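Local coordinates for aldo-keto reductase AKR2E4 (Bombyx mori, PDB 3WCZ), which reduces 3-dehydroecdysone with NADPH as an NADP-dependent oxidoreductase and may take part in regulating molting, at residues 236-250 against 268-282. Residues are numbered along the deposited sequence; the frame is centred on the assembly and turned at random.
Sequences KYRKSVGQILLRYLI and QNIDLFDFQLTFEEV. With NAP (NADP nicotinamide-adenine-dinucleotide phosphate), chain B.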
ATOM      1  N   LYS A 236      24.723  11.990   4.817  1.00 10.44           N
ATOM      2  CA  LYS A 236      25.542  10.886   5.299  1.00 11.10           C
ATOM      3  C   LYS A 236      25.632   9.732   4.294  1.00 12.36           C
ATOM      4  O   LYS A 236      26.706   9.137   4.088  1.00 11.89           O
ATOM      5  CB  LYS A 236      25.032  10.367   6.654  1.00 11.06           C
ATOM      6  CG  LYS A 236      25.685   9.097   7.107  1.00 10.37           C
ATOM      7  CD  LYS A 236      25.259   8.699   8.490  1.00 11.07           C
ATOM      8  CE  LYS A 236      25.882   7.383   8.887  1.00 11.30           C
ATOM      9  NZ  LYS A 236      25.380   6.851  10.188  1.00 13.59           N
ATOM     10  N   TYR A 237      24.482   9.384   3.700  1.00 10.50           N
ATOM     11  CA  TYR A 237      24.392   8.216   2.848  1.00 10.46           C
ATOM     12  C   TYR A 237      24.435   8.533   1.359  1.00 10.76           C
ATOM     13  O   TYR A 237      24.382   7.630   0.526  1.00 12.41           O
ATOM     14  CB  TYR A 237      23.122   7.431   3.192  1.00  9.91           C
ATOM     15  CG  TYR A 237      23.181   6.852   4.575  1.00  9.43           C
ATOM     16  CD1 TYR A 237      24.074   5.832   4.885  1.00  9.45           C
ATOM     17  CD2 TYR A 237      22.359   7.321   5.580  1.00  9.38           C
ATOM     18  CE1 TYR A 237      24.133   5.289   6.174  1.00 10.06           C
ATOM     19  CE2 TYR A 237      22.415   6.785   6.872  1.00  9.55           C
ATOM     20  CZ  TYR A 237      23.297   5.760   7.146  1.00  8.63           C
ATOM     21  OH  TYR A 237      23.372   5.271   8.413  1.00  9.56           O
ATOM     22  N   ARG A 238      24.526   9.823   1.016  1.00 10.05           N
ATOM     23  CA  ARG A 238      24.509  10.259  -0.388  1.00 11.66           C
ATOM     24  C   ARG A 238      23.219   9.837  -1.080  1.00 12.18           C
ATOM     25  O   ARG A 238      23.216   9.316  -2.194  1.00 13.44           O
ATOM     26  CB  ARG A 238      25.729   9.747  -1.146  1.00 13.59           C
ATOM     27  CG  ARG A 238      27.022  10.246  -0.558  1.00 18.75           C
ATOM     28  CD  ARG A 238      28.236   9.652  -1.257  1.00 23.92           C
ATOM     29  NE  ARG A 238      28.328   8.213  -1.029  1.00 26.99           N
ATOM     30  CZ  ARG A 238      28.995   7.378  -1.819  1.00 32.14           C
ATOM     31  NH1 ARG A 238      29.630   7.842  -2.893  1.00 39.48           N
ATOM     32  NH2 ARG A 238      29.026   6.083  -1.534  1.00 44.33           N
ATOM     33  N   LYS A 239      22.116  10.090  -0.390  1.00 10.69           N
ATOM     34  CA  LYS A 239      20.792   9.719  -0.844  1.00 10.07           C
ATOM     35  C   LYS A 239      19.915  10.942  -0.715  1.00  9.45           C
ATOM     36  O   LYS A 239      20.329  11.973  -0.143  1.00 13.17           O
ATOM     37  CB  LYS A 239      20.262   8.552   0.000  1.00 11.35           C
ATOM     38  CG  LYS A 239      21.009   7.267  -0.211  1.00 11.80           C
ATOM     39  CD  LYS A 239      20.535   6.604  -1.487  1.00 20.81           C
ATOM     40  CE  LYS A 239      21.358   5.412  -1.820  1.00 21.33           C
ATOM     41  NZ  LYS A 239      20.797   4.775  -3.032  1.00 14.03           N
ATOM     42  N   SER A 240      18.728  10.906  -1.306  1.00  9.90           N
ATOM     43  CA  SER A 240      17.800  11.996  -1.153  1.00 10.48           C
ATOM     44  C   SER A 240      17.001  11.837   0.135  1.00 10.39           C
ATOM     45  O   SER A 240      16.963  10.751   0.700  1.00  9.46           O
ATOM     46  CB  SER A 240      16.844  12.060  -2.327  1.00 10.11           C
ATOM     47  OG  SER A 240      15.961  10.943  -2.265  1.00 11.56           O
ATOM     48  N   VAL A 241      16.334  12.884   0.590  1.00  9.46           N
ATOM     49  CA  VAL A 241      15.481  12.802   1.770  1.00  9.63           C
ATOM     50  C   VAL A 241      14.365  11.788   1.516  1.00 10.11           C
ATOM     51  O   VAL A 241      14.010  11.025   2.412  1.00  9.33           O
ATOM     52  CB  VAL A 241      14.898  14.193   2.182  1.00 10.13           C
ATOM     53  CG1 VAL A 241      13.736  14.051   3.180  1.00 12.26           C
ATOM     54  CG2 VAL A 241      16.001  15.056   2.770  1.00 11.35           C
ATOM     55  N   GLY A 242      13.830  11.746   0.302  1.00  9.43           N
ATOM     56  CA  GLY A 242      12.803  10.765  -0.012  1.00  9.24           C
ATOM     57  C   GLY A 242      13.336   9.357   0.192  1.00  8.29           C
ATOM     58  O   GLY A 242      12.636   8.470   0.702  1.00  8.92           O
ATOM     59  N   GLN A 243      14.563   9.089  -0.253  1.00  8.28           N
ATOM     60  CA  GLN A 243      15.143   7.769  -0.092  1.00  8.32           C
ATOM     61  C   GLN A 243      15.367   7.423   1.380  1.00  8.45           C
ATOM     62  O   GLN A 243      15.223   6.264   1.774  1.00  8.45           O
ATOM     63  CB  GLN A 243      16.419   7.630  -0.919  1.00 10.40           C
ATOM     64  CG  GLN A 243      16.147   7.665  -2.401  1.00 10.17           C
ATOM     65  CD  GLN A 243      17.393   7.851  -3.255  1.00 11.00           C
ATOM     66  OE1 GLN A 243      18.288   8.649  -2.925  1.00 10.85           O
ATOM     67  NE2 GLN A 243      17.479   7.109  -4.336  1.00 12.23           N
ATOM     68  N   ILE A 244      15.751   8.417   2.189  1.00  7.52           N
ATOM     69  CA  ILE A 244      15.881   8.192   3.619  1.00  7.88           C
ATOM     70  C   ILE A 244      14.543   7.770   4.233  1.00  8.86           C
ATOM     71  O   ILE A 244      14.483   6.820   5.019  1.00  8.34           O
ATOM     72  CB  ILE A 244      16.420   9.476   4.335  1.00  7.98           C
ATOM     73  CG1 ILE A 244      17.817   9.868   3.848  1.00  8.81           C
ATOM     74  CG2 ILE A 244      16.403   9.303   5.852  1.00  8.72           C
ATOM     75  CD1 ILE A 244      18.859   8.806   4.024  1.00  9.00           C
ATOM     76  N   LEU A 245      13.483   8.479   3.868  1.00  7.90           N
ATOM     77  CA  LEU A 245      12.161   8.166   4.404  1.00  8.10           C
ATOM     78  C   LEU A 245      11.687   6.776   4.028  1.00  8.04           C
ATOM     79  O   LEU A 245      11.101   6.079   4.861  1.00  8.15           O
ATOM     80  CB  LEU A 245      11.154   9.192   3.908  1.00  9.44           C
ATOM     81  CG  LEU A 245      11.374  10.625   4.431  1.00 10.56           C
ATOM     82  CD1 LEU A 245      10.468  11.612   3.741  1.00 15.14           C
ATOM     83  CD2 LEU A 245      11.156  10.715   5.945  1.00 15.13           C
ATOM     84  N   LEU A 246      11.964   6.375   2.792  1.00  7.19           N
ATOM     85  CA  LEU A 246      11.569   5.042   2.352  1.00  7.27           C
ATOM     86  C   LEU A 246      12.463   3.966   2.997  1.00  8.58           C
ATOM     87  O   LEU A 246      11.965   2.895   3.405  1.00  7.95           O
ATOM     88  CB  LEU A 246      11.611   4.964   0.835  1.00  7.66           C
ATOM     89  CG  LEU A 246      10.653   5.902   0.125  1.00  7.87           C
ATOM     90  CD1 LEU A 246      10.871   5.860  -1.364  1.00  8.97           C
ATOM     91  CD2 LEU A 246       9.194   5.565   0.430  1.00 11.69           C
ATOM     92  N   ARG A 247      13.764   4.219   3.121  1.00  7.59           N
ATOM     93  CA  ARG A 247      14.658   3.244   3.734  1.00  7.42           C
ATOM     94  C   ARG A 247      14.298   3.059   5.210  1.00  8.13           C
ATOM     95  O   ARG A 247      14.386   1.940   5.739  1.00  8.43           O
ATOM     96  CB  ARG A 247      16.119   3.673   3.583  1.00  7.70           C
ATOM     97  CG  ARG A 247      17.125   2.663   4.196  1.00  7.55           C
ATOM     98  CD  ARG A 247      17.218   1.347   3.444  1.00  8.04           C
ATOM     99  NE  ARG A 247      17.475   0.258   4.380  1.00  8.09           N
ATOM    100  CZ  ARG A 247      17.692  -1.007   4.023  1.00  8.25           C
ATOM    101  NH1 ARG A 247      17.771  -1.352   2.756  1.00  8.42           N
ATOM    102  NH2 ARG A 247      17.870  -1.934   4.960  1.00  9.88           N
ATOM    103  N   TYR A 248      13.887   4.124   5.883  1.00  6.63           N
ATOM    104  CA  TYR A 248      13.415   4.030   7.273  1.00  6.56           C
ATOM    105  C   TYR A 248      12.330   2.954   7.374  1.00  8.24           C
ATOM    106  O   TYR A 248      12.341   2.098   8.273  1.00  8.40           O
ATOM    107  CB  TYR A 248      12.909   5.413   7.721  1.00  8.71           C
ATOM    108  CG  TYR A 248      11.909   5.420   8.857  1.00  7.76           C
ATOM    109  CD1 TYR A 248      12.292   5.182  10.164  1.00  8.72           C
ATOM    110  CD2 TYR A 248      10.566   5.669   8.605  1.00  8.04           C
ATOM    111  CE1 TYR A 248      11.364   5.156  11.190  1.00  9.27           C
ATOM    112  CE2 TYR A 248       9.648   5.659   9.621  1.00  8.86           C
ATOM    113  CZ  TYR A 248      10.040   5.391  10.898  1.00  9.30           C
ATOM    114  OH  TYR A 248       9.118   5.389  11.921  1.00 11.66           O
ATOM    115  N   LEU A 249      11.376   2.983   6.440  1.00  6.88           N
ATOM    116  CA  LEU A 249      10.311   2.005   6.473  1.00  7.67           C
ATOM    117  C   LEU A 249      10.829   0.586   6.202  1.00  8.84           C
ATOM    118  O   LEU A 249      10.437  -0.378   6.900  1.00  7.65           O
ATOM    119  CB  LEU A 249       9.210   2.407   5.480  1.00  8.54           C
ATOM    120  CG  LEU A 249       8.557   3.759   5.807  1.00  6.92           C
ATOM    121  CD1 LEU A 249       7.726   4.255   4.653  1.00  7.71           C
ATOM    122  CD2 LEU A 249       7.751   3.688   7.082  1.00  7.34           C
ATOM    123  N   ILE A 250      11.708   0.451   5.215  1.00  7.45           N
ATOM    124  CA  ILE A 250      12.356  -0.827   4.925  1.00  8.07           C
ATOM    125  C   ILE A 250      13.049  -1.374   6.191  1.00  7.79           C
ATOM    126  O   ILE A 250      12.981  -2.575   6.490  1.00  8.63           O
ATOM    127  CB  ILE A 250      13.373  -0.693   3.758  1.00  7.87           C
ATOM    128  CG1 ILE A 250      12.705  -0.324   2.423  1.00 11.27           C
ATOM    129  CG2 ILE A 250      14.212  -1.961   3.623  1.00  9.05           C
ATOM    130  CD1 ILE A 250      11.918  -1.444   1.829  1.00 11.67           C
ATOM    131  N   GLN A 268      14.335   6.834  -8.312  1.00 10.73           N
ATOM    132  CA  GLN A 268      14.970   7.055  -7.007  1.00 12.99           C
ATOM    133  C   GLN A 268      14.315   6.249  -5.903  1.00  9.34           C
ATOM    134  O   GLN A 268      14.978   5.755  -4.997  1.00 10.59           O
ATOM    135  CB  GLN A 268      14.896   8.529  -6.657  1.00 14.33           C
ATOM    136  CG  GLN A 268      15.795   9.367  -7.538  1.00 21.27           C
ATOM    137  CD  GLN A 268      15.810  10.828  -7.153  1.00 25.38           C
ATOM    138  OE1 GLN A 268      14.792  11.413  -6.783  1.00 24.98           O
ATOM    139  NE2 GLN A 268      16.991  11.431  -7.230  1.00 40.31           N
ATOM    140  N   ASN A 269      13.003   6.082  -6.007  1.00 10.13           N
ATOM    141  CA  ASN A 269      12.227   5.539  -4.901  1.00 10.75           C
ATOM    142  C   ASN A 269      12.408   4.024  -4.706  1.00 10.61           C
ATOM    143  O   ASN A 269      12.008   3.492  -3.677  1.00 11.63           O
ATOM    144  CB  ASN A 269      10.743   5.881  -5.077  1.00  9.51           C
ATOM    145  CG  ASN A 269      10.429   7.333  -4.820  1.00  9.17           C
ATOM    146  OD1 ASN A 269      11.254   8.074  -4.267  1.00 11.01           O
ATOM    147  ND2 ASN A 269       9.262   7.766  -5.243  1.00  9.12           N
ATOM    148  N   ILE A 270      13.060   3.349  -5.650  1.00  9.53           N
ATOM    149  CA  ILE A 270      13.375   1.926  -5.469  1.00 10.77           C
ATOM    150  C   ILE A 270      14.875   1.714  -5.204  1.00  9.11           C
ATOM    151  O   ILE A 270      15.287   0.603  -4.902  1.00 10.44           O
ATOM    152  CB  ILE A 270      12.849   1.097  -6.679  1.00  9.81           C
ATOM    153  CG1 ILE A 270      12.816  -0.394  -6.353  1.00 10.70           C
ATOM    154  CG2 ILE A 270      13.656   1.393  -7.920  1.00 11.09           C
ATOM    155  CD1 ILE A 270      11.888  -1.150  -7.274  1.00 12.39           C
ATOM    156  N   ASP A 271      15.664   2.791  -5.257  1.00 10.63           N
ATOM    157  CA  ASP A 271      17.117   2.671  -5.076  1.00 11.62           C
ATOM    158  C   ASP A 271      17.480   2.745  -3.584  1.00 10.95           C
ATOM    159  O   ASP A 271      18.104   3.705  -3.137  1.00 10.20           O
ATOM    160  CB  ASP A 271      17.839   3.743  -5.905  1.00 14.30           C
ATOM    161  CG  ASP A 271      19.337   3.524  -6.001  1.00 13.29           C
ATOM    162  OD1 ASP A 271      19.835   2.459  -5.583  1.00 15.30           O
ATOM    163  OD2 ASP A 271      20.009   4.452  -6.508  1.00 20.05           O
ATOM    164  N   LEU A 272      17.096   1.717  -2.837  1.00  9.06           N
ATOM    165  CA  LEU A 272      17.139   1.723  -1.375  1.00  8.73           C
ATOM    166  C   LEU A 272      17.996   0.629  -0.784  1.00  9.21           C
ATOM    167  O   LEU A 272      17.975   0.441   0.423  1.00 10.09           O
ATOM    168  CB  LEU A 272      15.688   1.556  -0.835  1.00 11.00           C
ATOM    169  CG  LEU A 272      14.600   2.454  -1.407  1.00 10.96           C
ATOM    170  CD1 LEU A 272      13.264   2.060  -0.792  1.00 10.35           C
ATOM    171  CD2 LEU A 272      14.872   3.910  -1.158  1.00  9.89           C
ATOM    172  N   PHE A 273      18.731  -0.103  -1.626  1.00  9.56           N
ATOM    173  CA  PHE A 273      19.329  -1.368  -1.190  1.00 10.33           C
ATOM    174  C   PHE A 273      20.846  -1.375  -1.208  1.00 10.49           C
ATOM    175  O   PHE A 273      21.457  -2.431  -1.078  1.00 11.07           O
ATOM    176  CB  PHE A 273      18.675  -2.527  -1.958  1.00 10.65           C
ATOM    177  CG  PHE A 273      17.192  -2.498  -1.802  1.00  8.78           C
ATOM    178  CD1 PHE A 273      16.620  -2.874  -0.597  1.00  9.91           C
ATOM    179  CD2 PHE A 273      16.371  -1.968  -2.792  1.00 10.39           C
ATOM    180  CE1 PHE A 273      15.282  -2.754  -0.398  1.00  9.47           C
ATOM    181  CE2 PHE A 273      14.999  -1.852  -2.585  1.00  9.66           C
ATOM    182  CZ  PHE A 273      14.472  -2.251  -1.390  1.00  9.77           C
ATOM    183  N   ASP A 274      21.423  -0.184  -1.269  1.00 10.16           N
ATOM    184  CA  ASP A 274      22.861  -0.027  -1.165  1.00 10.78           C
ATOM    185  C   ASP A 274      23.250   0.742   0.109  1.00 11.43           C
ATOM    186  O   ASP A 274      24.404   1.155   0.262  1.00 10.82           O
ATOM    187  CB  ASP A 274      23.405   0.642  -2.443  1.00 12.61           C
ATOM    188  CG  ASP A 274      22.877   2.040  -2.667  1.00 17.22           C
ATOM    189  OD1 ASP A 274      21.864   2.417  -2.047  1.00 15.36           O
ATOM    190  OD2 ASP A 274      23.455   2.780  -3.518  1.00 20.84           O
ATOM    191  N   PHE A 275      22.316   0.888   1.043  1.00  9.93           N
ATOM    192  CA  PHE A 275      22.575   1.505   2.338  1.00 10.26           C
ATOM    193  C   PHE A 275      21.514   1.069   3.302  1.00  9.07           C
ATOM    194  O   PHE A 275      20.504   0.489   2.896  1.00 10.02           O
ATOM    195  CB  PHE A 275      22.618   3.049   2.254  1.00  9.97           C
ATOM    196  CG  PHE A 275      21.270   3.725   2.228  1.00  9.14           C
ATOM    197  CD1 PHE A 275      20.419   3.611   1.124  1.00 10.47           C
ATOM    198  CD2 PHE A 275      20.861   4.509   3.293  1.00  9.93           C
ATOM    199  CE1 PHE A 275      19.191   4.275   1.107  1.00  9.32           C
ATOM    200  CE2 PHE A 275      19.680   5.183   3.253  1.00  9.39           C
ATOM    201  CZ  PHE A 275      18.842   5.063   2.164  1.00 10.19           C
ATOM    202  N   GLN A 276      21.703   1.375   4.567  1.00  8.30           N
ATOM    203  CA  GLN A 276      20.696   1.146   5.574  1.00  9.00           C
ATOM    204  C   GLN A 276      20.880   2.117   6.707  1.00 10.76           C
ATOM    205  O   GLN A 276      21.970   2.680   6.904  1.00 10.21           O
ATOM    206  CB  GLN A 276      20.773  -0.275   6.149  1.00 10.45           C
ATOM    207  CG  GLN A 276      22.000  -0.486   7.047  1.00 12.83           C
ATOM    208  CD  GLN A 276      22.381  -1.935   7.164  1.00 15.62           C
ATOM    209  OE1 GLN A 276      23.165  -2.437   6.352  1.00 17.00           O
ATOM    210  NE2 GLN A 276      21.805  -2.625   8.135  1.00 16.67           N
ATOM    211  N   LEU A 277      19.812   2.395   7.428  1.00  9.77           N
ATOM    212  CA  LEU A 277      19.881   3.256   8.604  1.00 10.35           C
ATOM    213  C   LEU A 277      20.317   2.488   9.843  1.00 11.88           C
ATOM    214  O   LEU A 277      20.090   1.275   9.965  1.00 14.42           O
ATOM    215  CB  LEU A 277      18.535   3.902   8.856  1.00  9.54           C
ATOM    216  CG  LEU A 277      17.956   4.739   7.718  1.00  9.08           C
ATOM    217  CD1 LEU A 277      16.710   5.469   8.148  1.00 11.14           C
ATOM    218  CD2 LEU A 277      18.938   5.752   7.195  1.00 10.74           C
ATOM    219  N   THR A 278      20.924   3.183  10.784  1.00 10.40           N
ATOM    220  CA  THR A 278      21.304   2.543  12.030  1.00  9.78           C
ATOM    221  C   THR A 278      20.112   2.512  12.977  1.00 11.28           C
ATOM    222  O   THR A 278      19.107   3.222  12.775  1.00 10.63           O
ATOM    223  CB  THR A 278      22.401   3.295  12.733  1.00 12.20           C
ATOM    224  OG1 THR A 278      21.905   4.576  13.103  1.00 12.01           O
ATOM    225  CG2 THR A 278      23.613   3.459  11.862  1.00 12.07           C
ATOM    226  N   PHE A 279      20.211   1.727  14.047  1.00 13.25           N
ATOM    227  CA  PHE A 279      19.116   1.691  15.000  1.00 12.77           C
ATOM    228  C   PHE A 279      18.871   3.069  15.629  1.00 13.59           C
ATOM    229  O   PHE A 279      17.730   3.450  15.866  1.00 12.79           O
ATOM    230  CB  PHE A 279      19.331   0.576  16.057  1.00 16.41           C
ATOM    231  CG  PHE A 279      20.420   0.850  17.048  1.00 20.13           C
ATOM    232  CD1 PHE A 279      20.132   1.499  18.249  1.00 23.14           C
ATOM    233  CD2 PHE A 279      21.725   0.396  16.830  1.00 18.54           C
ATOM    234  CE1 PHE A 279      21.132   1.731  19.186  1.00 21.60           C
ATOM    235  CE2 PHE A 279      22.725   0.635  17.761  1.00 19.23           C
ATOM    236  CZ  PHE A 279      22.433   1.298  18.935  1.00 22.02           C
ATOM    237  N   GLU A 280      19.929   3.840  15.860  1.00 13.31           N
ATOM    238  CA  GLU A 280      19.753   5.157  16.449  1.00 12.97           C
ATOM    239  C   GLU A 280      19.038   6.114  15.470  1.00 11.27           C
ATOM    240  O   GLU A 280      18.257   6.971  15.875  1.00 12.89           O
ATOM    241  CB  GLU A 280      21.085   5.740  16.882  1.00 13.05           C
ATOM    242  CG  GLU A 280      21.638   5.147  18.178  1.00 21.50           C
ATOM    243  CD  GLU A 280      20.771   5.484  19.395  1.00 44.12           C
ATOM    244  OE1 GLU A 280      20.173   6.592  19.421  1.00 42.37           O
ATOM    245  OE2 GLU A 280      20.692   4.645  20.323  1.00 46.28           O
ATOM    246  N   GLU A 281      19.278   5.934  14.177  1.00 10.12           N
ATOM    247  CA  GLU A 281      18.656   6.775  13.151  1.00  9.69           C
ATOM    248  C   GLU A 281      17.184   6.433  12.998  1.00  9.05           C
ATOM    249  O   GLU A 281      16.347   7.325  12.899  1.00 10.20           O
ATOM    250  CB  GLU A 281      19.407   6.656  11.830  1.00  8.77           C
ATOM    251  CG  GLU A 281      20.793   7.290  11.925  1.00  8.63           C
ATOM    252  CD  GLU A 281      21.734   6.858  10.835  1.00 10.20           C
ATOM    253  OE1 GLU A 281      21.471   5.929  10.061  1.00  9.62           O
ATOM    254  OE2 GLU A 281      22.800   7.517  10.756  1.00 11.84           O
ATOM    255  N   VAL A 282      16.861   5.148  13.015  1.00  9.41           N
ATOM    256  CA  VAL A 282      15.461   4.737  13.007  1.00  9.95           C
ATOM    257  C   VAL A 282      14.765   5.295  14.242  1.00 10.38           C
ATOM    258  O   VAL A 282      13.648   5.804  14.157  1.00 10.22           O
ATOM    259  CB  VAL A 282      15.342   3.208  12.929  1.00 10.06           C
ATOM    260  CG1 VAL A 282      13.888   2.743  13.115  1.00 12.16           C
ATOM    261  CG2 VAL A 282      15.841   2.723  11.599  1.00 10.96           C
TER
HETATM  262  PA  NAP B 401       3.031   9.319  -1.033  1.00  7.92           P
HETATM  263  O1A NAP B 401       3.701   8.254  -1.796  1.00  9.16           O
HETATM  264  O2A NAP B 401       2.993   9.358   0.416  1.00  8.11           O
HETATM  265  O5B NAP B 401       3.398  10.752  -1.529  1.00  8.86           O
HETATM  266  C5B NAP B 401       3.368  11.081  -2.885  1.00  9.54           C
HETATM  267  C4B NAP B 401       3.855  12.489  -3.193  1.00  8.79           C
HETATM  268  O4B NAP B 401       5.280  12.557  -2.991  1.00 10.31           O
HETATM  269  C3B NAP B 401       3.582  12.999  -4.556  1.00 10.82           C
HETATM  270  O3B NAP B 401       3.273  14.366  -4.431  1.00 11.36           O
HETATM  271  C2B NAP B 401       4.839  12.778  -5.248  1.00  9.96           C
HETATM  272  O2B NAP B 401       5.050  13.625  -6.360  1.00 10.80           O
HETATM  273  C1B NAP B 401       5.874  13.018  -4.181  1.00 11.14           C
HETATM  274  N9A NAP B 401       7.125  12.301  -4.308  1.00 10.79           N
HETATM  275  C8A NAP B 401       7.259  11.013  -4.688  1.00  9.16           C
HETATM  276  N7A NAP B 401       8.510  10.611  -4.591  1.00 10.16           N
HETATM  277  C5A NAP B 401       9.246  11.674  -4.137  1.00 11.09           C
HETATM  278  C6A NAP B 401      10.602  11.853  -3.846  1.00 11.83           C
HETATM  279  N6A NAP B 401      11.579  10.867  -4.017  1.00 13.84           N
HETATM  280  N1A NAP B 401      10.968  13.070  -3.407  1.00 15.35           N
HETATM  281  C2A NAP B 401      10.073  14.042  -3.239  1.00 13.05           C
HETATM  282  N3A NAP B 401       8.761  13.905  -3.496  1.00 13.04           N
HETATM  283  C4A NAP B 401       8.348  12.706  -3.936  1.00 11.35           C
HETATM  284  O3  NAP B 401       1.501   9.329  -1.568  1.00  9.84           O
HETATM  285  PN  NAP B 401       0.109   8.618  -1.263  1.00  8.29           P
HETATM  286  O1N NAP B 401      -0.568   8.535  -2.581  1.00  9.32           O
HETATM  287  O2N NAP B 401      -0.548   9.356  -0.150  1.00  9.53           O
HETATM  288  O5D NAP B 401       0.437   7.163  -0.713  1.00  7.70           O
HETATM  289  C5D NAP B 401       1.110   6.236  -1.497  1.00  8.81           C
HETATM  290  C4D NAP B 401       0.264   5.065  -2.012  1.00  7.95           C
HETATM  291  O4D NAP B 401      -0.219   4.270  -0.945  1.00  8.14           O
HETATM  292  C3D NAP B 401      -0.979   5.459  -2.742  1.00  6.71           C
HETATM  293  O3D NAP B 401      -0.716   6.001  -4.021  1.00  7.48           O
HETATM  294  C2D NAP B 401      -1.731   4.223  -2.727  1.00  8.19           C
HETATM  295  O2D NAP B 401      -1.197   3.302  -3.637  1.00  7.76           O
HETATM  296  C1D NAP B 401      -1.514   3.770  -1.300  1.00  8.41           C
HETATM  297  N1N NAP B 401      -2.474   4.194  -0.274  1.00  8.48           N
HETATM  298  C2N NAP B 401      -3.341   3.307   0.246  1.00  7.55           C
HETATM  299  C3N NAP B 401      -4.227   3.700   1.218  1.00  9.28           C
HETATM  300  C7N NAP B 401      -5.114   2.652   1.774  1.00  9.39           C
HETATM  301  O7N NAP B 401      -4.832   1.431   1.719  1.00 10.19           O
HETATM  302  N7N NAP B 401      -6.179   3.087   2.478  1.00  5.79           N
HETATM  303  C4N NAP B 401      -4.303   5.042   1.636  1.00  9.17           C
HETATM  304  C5N NAP B 401      -3.386   5.958   1.103  1.00  9.24           C
HETATM  305  C6N NAP B 401      -2.491   5.485   0.152  1.00  9.66           C
HETATM  306  P2B NAP B 401       5.380  13.063  -7.823  1.00 11.61           P
HETATM  307  O1X NAP B 401       5.435  14.339  -8.686  1.00 13.70           O
HETATM  308  O2X NAP B 401       6.695  12.417  -7.774  1.00 11.72           O
HETATM  309  O3X NAP B 401       4.251  12.141  -8.212  1.00 12.36           O
HETATM  310  O   HOH W   1      21.856   6.623  -4.952  1.00 28.41           O
HETATM  311  O   HOH W   2      19.046   7.158  -6.800  1.00 29.02           O
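In the last part of the aldo-keto reductase TIM barrel, the link from helix 263-270 to helix 279-286 runs across helix 241-251 and the end of helix 228-237, pinned by Phe275 between Lys239 and Arg247. Lys239 CG lies over one face of the Phe275 ring, 3.9 Å from its centroid, and Arg247 CG over the opposite face; Gln243 O meets the ring edge in plane. Phe275 CD2 also sits over a face of Tyr237, 3.5 Å from Tyr237 CG, the two rings oblique with planes at 43°. Bent at chi2 (-79°), the Lys239 chain carries NZ past the phenyl ring to Asp274 OD1 at 2.8 Å, on the syn lone pair, and to Asp271 O, which it approaches from above the carbonyl plane. Asp271 completes this salt-bridge network, a water bridging its OD2 to Lys239 NZ. Arg247 NH1 donates to Leu272 O at 2.9 Å in the guanidinium plane, while Phe275 O lies over one guanidinium face and Ile250 CG2 over the other; Asp251 pairs with NH2. At the far end Glu281, in a capping box with Thr278, takes Tyr237 OH on the syn lone pair of OE1 at 2.6 Å and Lys236 NZ on OE2; OE1 accepts Thr278 N as well, so three donors hold the carboxylate. Leu272 CD1 packs on Leu246 CB, and Leu277 spreads its methyls between Tyr237 and Tyr248. Toward the cofactor, Gln243 OE1 accepts Ser240 N in the other capping box, and NE2 reaches Gln268 O at 2.9 Å, opposite in face to Asp271 N. Next to it Asn269, with Leu246 CD1 against its side chain, reads the NADP adenine edge: OD1 accepts from N6A, and ND2 donates almost straight (172°) to N7A.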